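Local coordinates for Lys-gingipain W83 (Porphyromonas gingivalis, PDB 4ITC), which is a cell-surface cysteine protease that cleaves lysyl bonds, and is represented by its K1 adhesin domain, a calcium-binding beta-sandwich module that interacts with erythrocytes and albumin, at the calcium ion site. Residues are numbered along the deposited sequence; one frame, centred on the assembly and turned at random.

The calcium ion site. Residues 20, 22-27, 47, 60-62. With CA (calcium ion), chain B.
In this cleaved adhesin domain a calcium ion is held by an acidic loop of DxDxDxH pattern, reminiscent of the calcium loops of EF-hands, that begins at the end of strand 17-20; Asn62, from the start of strand 62-65, reaches the metal from a separate segment. The ligands, at least seven with a water, form three roughly opposed pairs across the ion: Asp24 OD1 and Asn62 OD1, Asp20 OD1 and the water, and the Asp22 carboxylate and His26 O. The bidentate Asp22 thus fills one vertex of an otherwise octahedron-like shell. Asp20 extends with CG anti to its backbone N (chi1 171°) and binds through one oxygen, OD1, 2.3 Å from the calcium. Its other oxygen, OD2, turns away from the metal and receives the N-H of Gly25 on its syn lone pair, which ties the first acid to the middle of the loop. Asp22 instead places CG in the crowded position between N and the carbonyl carbon and presents both oxygens, unequally: OD1 lies 2.4 Å and OD2 2.7 Å from the calcium. Backbone N-H groups meet both oxygens from above the carboxylate plane, Asp61 N at Asp22 OD1 (2.8 Å) and Asp24 N at Asp22 OD2, which should hold the rotation of the group from both segments. Asp24 shares the crowded first torsion but binds through OD1 alone. His26 N donates to Asp24 OD1 from above its plane, at 2.9 Å, while Asp24 OD2 lies 2.6 Å from the metal-bound water O. The imidazole of His26 does not bind the metal; its ring edge faces CG of Asp24 in plane, and the backbone O serves as ligand, 2.3 Å from the calcium. Asn62, with CG beside its backbone N (chi1 -55°), points its amide OD1 at the ion. Asn62 ND2 donates nearly in the amide plane to the hydroxyl OG of Ser47 in strand 43-48 (2.8 Å), a second-shell bond consistent with the amide presenting its oxygen to the metal.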
ATOM      1  N   ASP A  20      11.911   4.704   3.371  1.00  9.84           N
ATOM      2  CA  ASP A  20      11.626   4.756   4.791  1.00  9.89           C
ATOM      3  C   ASP A  20      11.857   6.174   5.224  1.00 10.32           C
ATOM      4  O   ASP A  20      12.954   6.535   5.747  1.00 11.36           O
ATOM      5  CB  ASP A  20      12.572   3.802   5.528  1.00 10.69           C
ATOM      6  CG  ASP A  20      12.526   3.934   7.024  1.00 12.22           C
ATOM      7  OD1 ASP A  20      11.534   4.393   7.599  1.00 10.77           O
ATOM      8  OD2 ASP A  20      13.564   3.543   7.663  1.00 13.62           O
ATOM      9  N   ASP A  22      10.652   8.210   7.510  1.00 10.58           N
ATOM     10  CA  ASP A  22      10.744   8.564   8.931  1.00 11.25           C
ATOM     11  C   ASP A  22      12.061   8.042   9.537  1.00 12.06           C
ATOM     12  O   ASP A  22      12.469   8.563  10.594  1.00 14.14           O
ATOM     13  CB  ASP A  22       9.571   7.985   9.683  1.00 10.82           C
ATOM     14  CG  ASP A  22       9.514   6.496   9.551  1.00 10.89           C
ATOM     15  OD1 ASP A  22       8.982   6.038   8.498  1.00  9.58           O
ATOM     16  OD2 ASP A  22      10.004   5.769  10.455  1.00 11.05           O
ATOM     17  N   GLY A  23      12.729   7.091   8.887  1.00 11.70           N
ATOM     18  CA  GLY A  23      14.114   6.661   9.247  1.00 12.06           C
ATOM     19  C   GLY A  23      14.211   5.630  10.369  1.00 11.79           C
ATOM     20  O   GLY A  23      15.304   5.386  10.893  1.00 12.00           O
ATOM     21  N   ASP A  24      13.111   4.975  10.730  1.00 11.14           N
ATOM     22  CA  ASP A  24      13.158   3.978  11.845  1.00 11.31           C
ATOM     23  C   ASP A  24      13.670   2.602  11.459  1.00 11.85           C
ATOM     24  O   ASP A  24      13.786   1.708  12.308  1.00 13.34           O
ATOM     25  CB  ASP A  24      11.799   3.906  12.569  1.00 11.04           C
ATOM     26  CG  ASP A  24      10.668   3.261  11.727  1.00 11.37           C
ATOM     27  OD1 ASP A  24      10.911   2.991  10.529  1.00 10.38           O
ATOM     28  OD2 ASP A  24       9.588   3.090  12.282  1.00 11.37           O
ATOM     29  N   GLY A  25      13.938   2.385  10.184  1.00 12.30           N
ATOM     30  CA  GLY A  25      14.412   1.107   9.721  1.00 12.08           C
ATOM     31  C   GLY A  25      13.333   0.105   9.357  1.00 12.95           C
ATOM     32  O   GLY A  25      13.623  -1.065   9.070  1.00 15.24           O
ATOM     33  N   HIS A  26      12.079   0.552   9.447  1.00 11.39           N
ATOM     34  CA  HIS A  26      10.913  -0.263   9.115  1.00 11.72           C
ATOM     35  C   HIS A  26      10.193   0.373   7.936  1.00 10.93           C
ATOM     36  O   HIS A  26       9.822   1.520   8.003  1.00 11.03           O
ATOM     37  CB  HIS A  26       9.935  -0.323  10.286  1.00 12.85           C
ATOM     38  CG  HIS A  26      10.528  -0.896  11.516  1.00 16.86           C
ATOM     39  ND1 HIS A  26      10.510  -2.242  11.784  1.00 22.57           N
ATOM     40  CD2 HIS A  26      11.114  -0.301  12.576  1.00 19.24           C
ATOM     41  CE1 HIS A  26      11.126  -2.455  12.937  1.00 21.85           C
ATOM     42  NE2 HIS A  26      11.490  -1.292  13.438  1.00 20.86           N
ATOM     43  N   GLY A  27      10.033  -0.375   6.850  1.00 10.15           N
ATOM     44  CA  GLY A  27       9.338   0.127   5.661  1.00 10.25           C
ATOM     45  C   GLY A  27       8.327  -0.887   5.178  1.00  9.21           C
ATOM     46  O   GLY A  27       7.970  -1.850   5.885  1.00  8.85           O
ATOM     47  N   SER A  47       2.960  -2.762   5.705  1.00  7.17           N
ATOM     48  CA  SER A  47       3.690  -1.751   6.424  1.00  6.58           C
ATOM     49  C   SER A  47       3.092  -1.637   7.822  1.00  6.80           C
ATOM     50  O   SER A  47       1.876  -1.732   8.023  1.00  6.27           O
ATOM     51  CB  SER A  47       3.611  -0.429   5.681  1.00  6.35           C
ATOM     52  OG  SER A  47       4.237   0.617   6.378  1.00  6.67           O
ATOM     53  N   PRO A  60       5.109   5.400  11.121  1.00  9.08           N
ATOM     54  CA  PRO A  60       5.587   5.261   9.737  1.00  8.73           C
ATOM     55  C   PRO A  60       5.378   6.505   8.877  1.00  8.55           C
ATOM     56  O   PRO A  60       4.370   7.214   9.014  1.00  8.73           O
ATOM     57  CB  PRO A  60       4.739   4.107   9.173  1.00  8.92           C
ATOM     58  CG  PRO A  60       3.584   4.012  10.088  1.00  8.61           C
ATOM     59  CD  PRO A  60       4.098   4.380  11.445  1.00  8.82           C
ATOM     60  N   ASP A  61       6.307   6.701   7.959  1.00  8.85           N
ATOM     61  CA  ASP A  61       6.133   7.507   6.789  1.00  9.02           C
ATOM     62  C   ASP A  61       6.880   6.762   5.698  1.00  8.31           C
ATOM     63  O   ASP A  61       8.034   7.062   5.349  1.00  8.27           O
ATOM     64  CB  ASP A  61       6.624   8.926   6.995  1.00  9.92           C
ATOM     65  CG  ASP A  61       6.350   9.809   5.807  1.00 10.83           C
ATOM     66  OD1 ASP A  61       5.666   9.341   4.873  1.00 11.19           O
ATOM     67  OD2 ASP A  61       6.847  10.979   5.790  1.00 13.13           O
ATOM     68  N   ASN A  62       6.208   5.710   5.194  1.00  7.29           N
ATOM     69  CA  ASN A  62       6.853   4.697   4.315  1.00  6.87           C
ATOM     70  C   ASN A  62       6.236   4.740   2.934  1.00  6.82           C
ATOM     71  O   ASN A  62       4.979   4.673   2.811  1.00  7.05           O
ATOM     72  CB  ASN A  62       6.685   3.292   4.849  1.00  6.67           C
ATOM     73  CG  ASN A  62       7.168   3.080   6.300  1.00  6.87           C
ATOM     74  OD1 ASN A  62       8.091   3.781   6.820  1.00  7.04           O
ATOM     75  ND2 ASN A  62       6.602   2.038   6.946  1.00  6.84           N
TER
HETATM   76 CA    CA B1201       9.613   3.741   8.661  1.00  8.64          CA
HETATM   77  O   HOH W   1       7.911   3.062  10.263  1.00  9.67           O